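PDB 6UUF: nudix Hydrolase, RenU from Mycolicibacterium smegmatis, which probably hydrolyses nucleoside diphosphate-linked substrates, possibly NADH, as a magnesium-dependent member of the Nudix hydrolase family. Local coordinates for residues 41-55 with 137-149. The protein carries 3 engineered substitutions. Residues are numbered along the deposited sequence; the frame is centred on the assembly and turned at random.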
loop_
_atom_site.group_PDB
_atom_site.type_symbol
_atom_site.label_atom_id
_atom_site.label_comp_id
_atom_site.label_asym_id
_atom_site.label_seq_id
_atom_site.Cartn_x
_atom_site.Cartn_y
_atom_site.Cartn_z
ATOM N N LEU A 41 1.200 -5.567 6.651
ATOM C CA LEU A 41 1.429 -6.042 5.301
ATOM C C LEU A 41 0.490 -7.174 4.959
ATOM O O LEU A 41 0.018 -7.909 5.830
ATOM C CB LEU A 41 2.871 -6.498 5.067
ATOM C CG LEU A 41 3.958 -5.493 5.396
ATOM C CD1 LEU A 41 5.361 -6.087 5.248
ATOM C CD2 LEU A 41 3.783 -4.307 4.505
ATOM N N GLN A 42 0.301 -7.303 3.661
ATOM C CA GLN A 42 -0.543 -8.291 3.062
ATOM C C GLN A 42 0.309 -9.314 2.304
ATOM O O GLN A 42 1.148 -8.942 1.478
ATOM C CB GLN A 42 -1.500 -7.611 2.099
ATOM C CG GLN A 42 -2.591 -8.525 1.586
ATOM C CD GLN A 42 -3.339 -7.885 0.452
ATOM O OE1 GLN A 42 -2.730 -7.392 -0.497
ATOM N NE2 GLN A 42 -4.661 -7.908 0.528
ATOM N N HIS A 43 0.084 -10.590 2.635
ATOM C CA HIS A 43 0.688 -11.717 1.931
ATOM C C HIS A 43 -0.220 -12.076 0.764
ATOM O O HIS A 43 -1.403 -12.389 0.960
ATOM C CB HIS A 43 0.799 -12.900 2.854
ATOM C CG HIS A 43 1.577 -14.041 2.274
ATOM N ND1 HIS A 43 2.831 -13.887 1.722
ATOM C CD2 HIS A 43 1.284 -15.361 2.174
ATOM C CE1 HIS A 43 3.277 -15.061 1.306
ATOM N NE2 HIS A 43 2.358 -15.971 1.568
ATOM N N ARG A 44 0.321 -12.060 -0.439
ATOM C CA ARG A 44 -0.530 -12.117 -1.609
ATOM C C ARG A 44 -0.832 -13.605 -1.875
ATOM O O ARG A 44 0.090 -14.439 -1.904
ATOM C CB ARG A 44 0.144 -11.418 -2.797
ATOM C CG ARG A 44 0.771 -10.042 -2.469
ATOM C CD ARG A 44 -0.165 -8.861 -2.521
ATOM N NE ARG A 44 0.148 -8.046 -3.697
ATOM C CZ ARG A 44 -0.471 -8.096 -4.877
ATOM N NH1 ARG A 44 -1.501 -8.929 -5.104
ATOM N NH2 ARG A 44 -0.048 -7.293 -5.856
ATOM N N ALA A 45 -2.119 -13.944 -1.987
ATOM C CA ALA A 45 -2.521 -15.330 -2.324
ATOM C C ALA A 45 -1.917 -15.700 -3.694
ATOM O O ALA A 45 -2.006 -14.880 -4.593
ATOM C CB ALA A 45 -4.046 -15.447 -2.353
ATOM N N PRO A 46 -1.262 -16.883 -3.843
ATOM C CA PRO A 46 -0.737 -17.390 -5.156
ATOM C C PRO A 46 -1.569 -17.160 -6.440
ATOM O O PRO A 46 -0.980 -16.849 -7.491
ATOM C CB PRO A 46 -0.535 -18.887 -4.883
ATOM C CG PRO A 46 -0.041 -18.869 -3.455
ATOM C CD PRO A 46 -0.744 -17.722 -2.740
ATOM N N TRP A 47 -2.907 -17.271 -6.340
ATOM C CA TRP A 47 -3.794 -16.941 -7.476
ATOM C C TRP A 47 -3.854 -15.466 -7.885
ATOM O O TRP A 47 -4.353 -15.188 -8.962
ATOM C CB TRP A 47 -5.229 -17.476 -7.298
ATOM C CG TRP A 47 -5.998 -17.066 -6.064
ATOM C CD1 TRP A 47 -6.246 -17.853 -4.979
ATOM C CD2 TRP A 47 -6.671 -15.810 -5.814
ATOM N NE1 TRP A 47 -7.000 -17.169 -4.057
ATOM C CE2 TRP A 47 -7.278 -15.915 -4.535
ATOM C CE3 TRP A 47 -6.804 -14.609 -6.530
ATOM C CZ2 TRP A 47 -8.018 -14.855 -3.942
ATOM C CZ3 TRP A 47 -7.548 -13.535 -5.939
ATOM C CH2 TRP A 47 -8.152 -13.685 -4.656
ATOM N N SER A 48 -3.401 -14.534 -7.027
ATOM C CA SER A 48 -3.368 -13.090 -7.349
ATOM C C SER A 48 -2.001 -12.652 -7.903
ATOM O O SER A 48 -1.003 -13.429 -7.868
ATOM C CB SER A 48 -3.758 -12.227 -6.126
ATOM O OG SER A 48 -2.716 -12.144 -5.150
ATOM N N HIS A 49 -1.983 -11.410 -8.405
ATOM C CA HIS A 49 -0.776 -10.763 -8.980
ATOM C C HIS A 49 0.379 -10.780 -7.976
ATOM O O HIS A 49 0.309 -10.170 -6.892
ATOM C CB HIS A 49 -1.076 -9.312 -9.449
ATOM C CG HIS A 49 0.030 -8.670 -10.240
ATOM N ND1 HIS A 49 1.010 -7.891 -9.657
ATOM C CD2 HIS A 49 0.289 -8.666 -11.573
ATOM C CE1 HIS A 49 1.838 -7.458 -10.593
ATOM N NE2 HIS A 49 1.427 -7.921 -11.763
ATOM N N GLN A 50 1.431 -11.508 -8.339
ATOM C CA GLN A 50 2.615 -11.647 -7.518
ATOM C C GLN A 50 2.270 -12.351 -6.178
ATOM O O GLN A 50 2.738 -11.957 -5.106
ATOM C CB GLN A 50 3.266 -10.265 -7.331
ATOM C CG GLN A 50 4.773 -10.265 -7.478
ATOM C CD GLN A 50 5.215 -10.255 -8.922
ATOM O OE1 GLN A 50 5.266 -9.202 -9.561
ATOM N NE2 GLN A 50 5.547 -11.422 -9.442
ATOM N N GLY A 51 1.439 -13.396 -6.267
ATOM C CA GLY A 51 1.112 -14.258 -5.124
ATOM C C GLY A 51 2.344 -14.960 -4.564
ATOM O O GLY A 51 3.218 -15.376 -5.330
ATOM N N GLY A 52 2.413 -15.080 -3.233
ATOM C CA GLY A 52 3.621 -15.548 -2.528
ATOM C C GLY A 52 4.491 -14.428 -1.947
ATOM O O GLY A 52 5.407 -14.684 -1.163
ATOM N N THR A 53 4.224 -13.178 -2.314
ATOM C CA THR A 53 5.032 -12.065 -1.790
ATOM C C THR A 53 4.194 -11.172 -0.915
ATOM O O THR A 53 2.975 -11.282 -0.892
ATOM C CB THR A 53 5.646 -11.235 -2.919
ATOM O OG1 THR A 53 4.588 -10.661 -3.695
ATOM C CG2 THR A 53 6.563 -12.109 -3.807
ATOM N N TRP A 54 4.882 -10.269 -0.227
ATOM C CA TRP A 54 4.270 -9.313 0.705
ATOM C C TRP A 54 4.255 -7.927 0.097
ATOM O O TRP A 54 5.227 -7.507 -0.532
ATOM C CB TRP A 54 5.063 -9.274 2.019
ATOM C CG TRP A 54 5.013 -10.537 2.789
ATOM C CD1 TRP A 54 5.814 -11.644 2.626
ATOM C CD2 TRP A 54 4.081 -10.861 3.811
ATOM N NE1 TRP A 54 5.446 -12.615 3.520
ATOM C CE2 TRP A 54 4.388 -12.162 4.260
ATOM C CE3 TRP A 54 3.012 -10.175 4.396
ATOM C CZ2 TRP A 54 3.673 -12.792 5.276
ATOM C CZ3 TRP A 54 2.305 -10.787 5.427
ATOM C CH2 TRP A 54 2.636 -12.089 5.859
ATOM N N ALA A 55 3.164 -7.209 0.290
ATOM C CA ALA A 55 3.071 -5.811 -0.227
ATOM C C ALA A 55 2.022 -5.097 0.583
ATOM O O ALA A 55 1.610 -5.624 1.631
ATOM C CB ALA A 55 2.748 -5.796 -1.713
ATOM N N VAL A 137 10.630 -5.509 7.939
ATOM C CA VAL A 137 9.904 -5.588 6.663
ATOM C C VAL A 137 10.772 -6.159 5.535
ATOM O O VAL A 137 10.334 -7.060 4.826
ATOM C CB VAL A 137 9.300 -4.204 6.264
ATOM C CG1 VAL A 137 8.879 -4.165 4.790
ATOM C CG2 VAL A 137 8.116 -3.893 7.180
ATOM N N ALA A 138 11.996 -5.651 5.382
ATOM C CA ALA A 138 12.914 -6.068 4.301
ATOM C C ALA A 138 13.443 -7.486 4.421
ATOM O O ALA A 138 14.070 -7.993 3.492
ATOM C CB ALA A 138 14.092 -5.120 4.245
ATOM N N ASP A 139 13.237 -8.121 5.572
ATOM C CA ASP A 139 13.546 -9.554 5.715
ATOM C C ASP A 139 12.609 -10.430 4.931
ATOM O O ASP A 139 12.982 -11.531 4.567
ATOM C CB ASP A 139 13.484 -10.011 7.169
ATOM C CG ASP A 139 14.444 -9.237 8.106
ATOM O OD1 ASP A 139 15.492 -8.694 7.667
ATOM O OD2 ASP A 139 14.106 -9.172 9.301
ATOM N N LEU A 140 11.398 -9.949 4.643
ATOM C CA LEU A 140 10.383 -10.755 3.972
ATOM C C LEU A 140 10.567 -10.777 2.467
ATOM O O LEU A 140 11.179 -9.879 1.922
ATOM C CB LEU A 140 8.989 -10.214 4.299
ATOM C CG LEU A 140 8.643 -10.268 5.791
ATOM C CD1 LEU A 140 7.376 -9.474 6.011
ATOM C CD2 LEU A 140 8.432 -11.686 6.272
ATOM N N PRO A 141 10.013 -11.809 1.800
ATOM C CA PRO A 141 9.944 -11.834 0.337
ATOM C C PRO A 141 8.926 -10.818 -0.137
ATOM O O PRO A 141 7.724 -11.032 -0.007
ATOM C CB PRO A 141 9.504 -13.283 0.022
ATOM C CG PRO A 141 8.765 -13.736 1.241
ATOM C CD PRO A 141 9.307 -12.972 2.410
ATOM N N LEU A 142 9.412 -9.679 -0.596
ATOM C CA LEU A 142 8.555 -8.544 -0.898
ATOM C C LEU A 142 8.153 -8.556 -2.356
ATOM O O LEU A 142 8.909 -9.010 -3.229
ATOM C CB LEU A 142 9.264 -7.218 -0.576
ATOM C CG LEU A 142 9.592 -6.933 0.895
ATOM C CD1 LEU A 142 10.241 -5.564 1.059
ATOM C CD2 LEU A 142 8.360 -7.055 1.782
ATOM N N HIS A 143 6.961 -8.027 -2.624
ATOM C CA HIS A 143 6.574 -7.704 -3.994
ATOM C C HIS A 143 7.714 -6.839 -4.612
ATOM O O HIS A 143 8.141 -5.874 -3.995
ATOM C CB HIS A 143 5.248 -6.938 -3.977
ATOM C CG HIS A 143 4.738 -6.617 -5.344
ATOM N ND1 HIS A 143 5.320 -5.665 -6.146
ATOM C CD2 HIS A 143 3.738 -7.159 -6.073
ATOM C CE1 HIS A 143 4.691 -5.613 -7.302
ATOM N NE2 HIS A 143 3.732 -6.520 -7.289
ATOM N N PRO A 144 8.239 -7.202 -5.791
ATOM C CA PRO A 144 9.447 -6.501 -6.288
ATOM C C PRO A 144 9.294 -5.005 -6.501
ATOM O O PRO A 144 10.289 -4.311 -6.452
ATOM C CB PRO A 144 9.736 -7.178 -7.639
ATOM C CG PRO A 144 8.506 -7.956 -7.979
ATOM C CD PRO A 144 7.886 -8.344 -6.652
ATOM N N GLY A 145 8.085 -4.545 -6.849
ATOM C CA GLY A 145 7.720 -3.103 -6.880
ATOM C C GLY A 145 7.800 -2.400 -5.531
ATOM O O GLY A 145 8.421 -1.355 -5.375
ATOM N N PHE A 146 7.199 -3.023 -4.534
ATOM C CA PHE A 146 7.310 -2.556 -3.174
ATOM C C PHE A 146 8.761 -2.550 -2.669
ATOM O O PHE A 146 9.223 -1.568 -2.129
ATOM C CB PHE A 146 6.456 -3.445 -2.290
ATOM C CG PHE A 146 6.421 -3.021 -0.901
ATOM C CD1 PHE A 146 6.077 -1.715 -0.570
ATOM C CD2 PHE A 146 6.729 -3.917 0.110
ATOM C CE1 PHE A 146 6.003 -1.318 0.748
ATOM C CE2 PHE A 146 6.660 -3.519 1.451
ATOM C CZ PHE A 146 6.307 -2.214 1.774
ATOM N N ALA A 147 9.478 -3.638 -2.873
ATOM C CA ALA A 147 10.856 -3.725 -2.379
ATOM C C ALA A 147 11.739 -2.641 -2.986
ATOM O O ALA A 147 12.633 -2.159 -2.330
ATOM C CB ALA A 147 11.459 -5.097 -2.654
ATOM N N ALA A 148 11.464 -2.266 -4.234
ATOM C CA ALA A 148 12.219 -1.252 -4.937
ATOM C C ALA A 148 12.009 0.104 -4.288
ATOM O O ALA A 148 12.887 0.965 -4.355
ATOM C CB ALA A 148 11.770 -1.213 -6.389
ATOM N N SER A 149 10.833 0.283 -3.671
ATOM C CA SER A 149 10.457 1.514 -2.989
ATOM C C SER A 149 10.705 1.560 -1.518
ATOM O O SER A 149 10.690 2.647 -0.939
ATOM C CB SER A 149 8.960 1.767 -3.204
ATOM O OG SER A 149 8.777 2.048 -4.567
#
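Trp-54 presents one face of its indole to Leu-140, whose CD1 sits almost squarely over the five-membered ring, 4.1 Å from the centroid and 8° off the normal, a CH-pi contact. The opposite face carries His-43 ND1, so the flat ring is sandwiched, and Pro-141 lies alongside, its CD 3.7 Å from Trp-54 CD1, with its O at the indole edge. A wide, rigid ring suits this place because it can meet a leucine, a histidine and a proline at once. Beside the ring the two backbones join in a single bridge. Trp-54 N donates to Pro-141 O at 3.0 Å; proline, with no N-H to offer, still serves as acceptor. His-143 N returns a bond to Trp-54 O, 2.8 Å away.

Strands 37-44 and 54-60 form an antiparallel hairpin in the mixed sheet of the Nudix fold, and residues 137-143 lie on the connection from strand 126-133 to helix 144-158, which begins with 144-149. His-143 caps that helix at its N-terminus: with CG trans to the backbone N (chi1 -177°), ND1 reaches forward to accept a weak bond from Gly-145 N. The CD2 and NE2 end of the imidazole meets the hairpin loop, where Gln-50 CB lies 3.4 Å from His-143 CD2 and the His-49 ring meets it rim to rim. Arg-44 brings its guanidinium nearly parallel to the imidazole (4°), but obliquely placed; any positive charge on the histidine would probably be disfavoured there. Thr-53 turns OG1 back to Gln-50 O, a bond that braces the turn, while its CB packs on His-143 N. Deeper in, Leu-41 sends CD1 to Val-137 and Leu-140 and CD2 to CZ of Phe-146; branched aliphatic side chains suit this apolar patch where the sheet meets the connection and the helix.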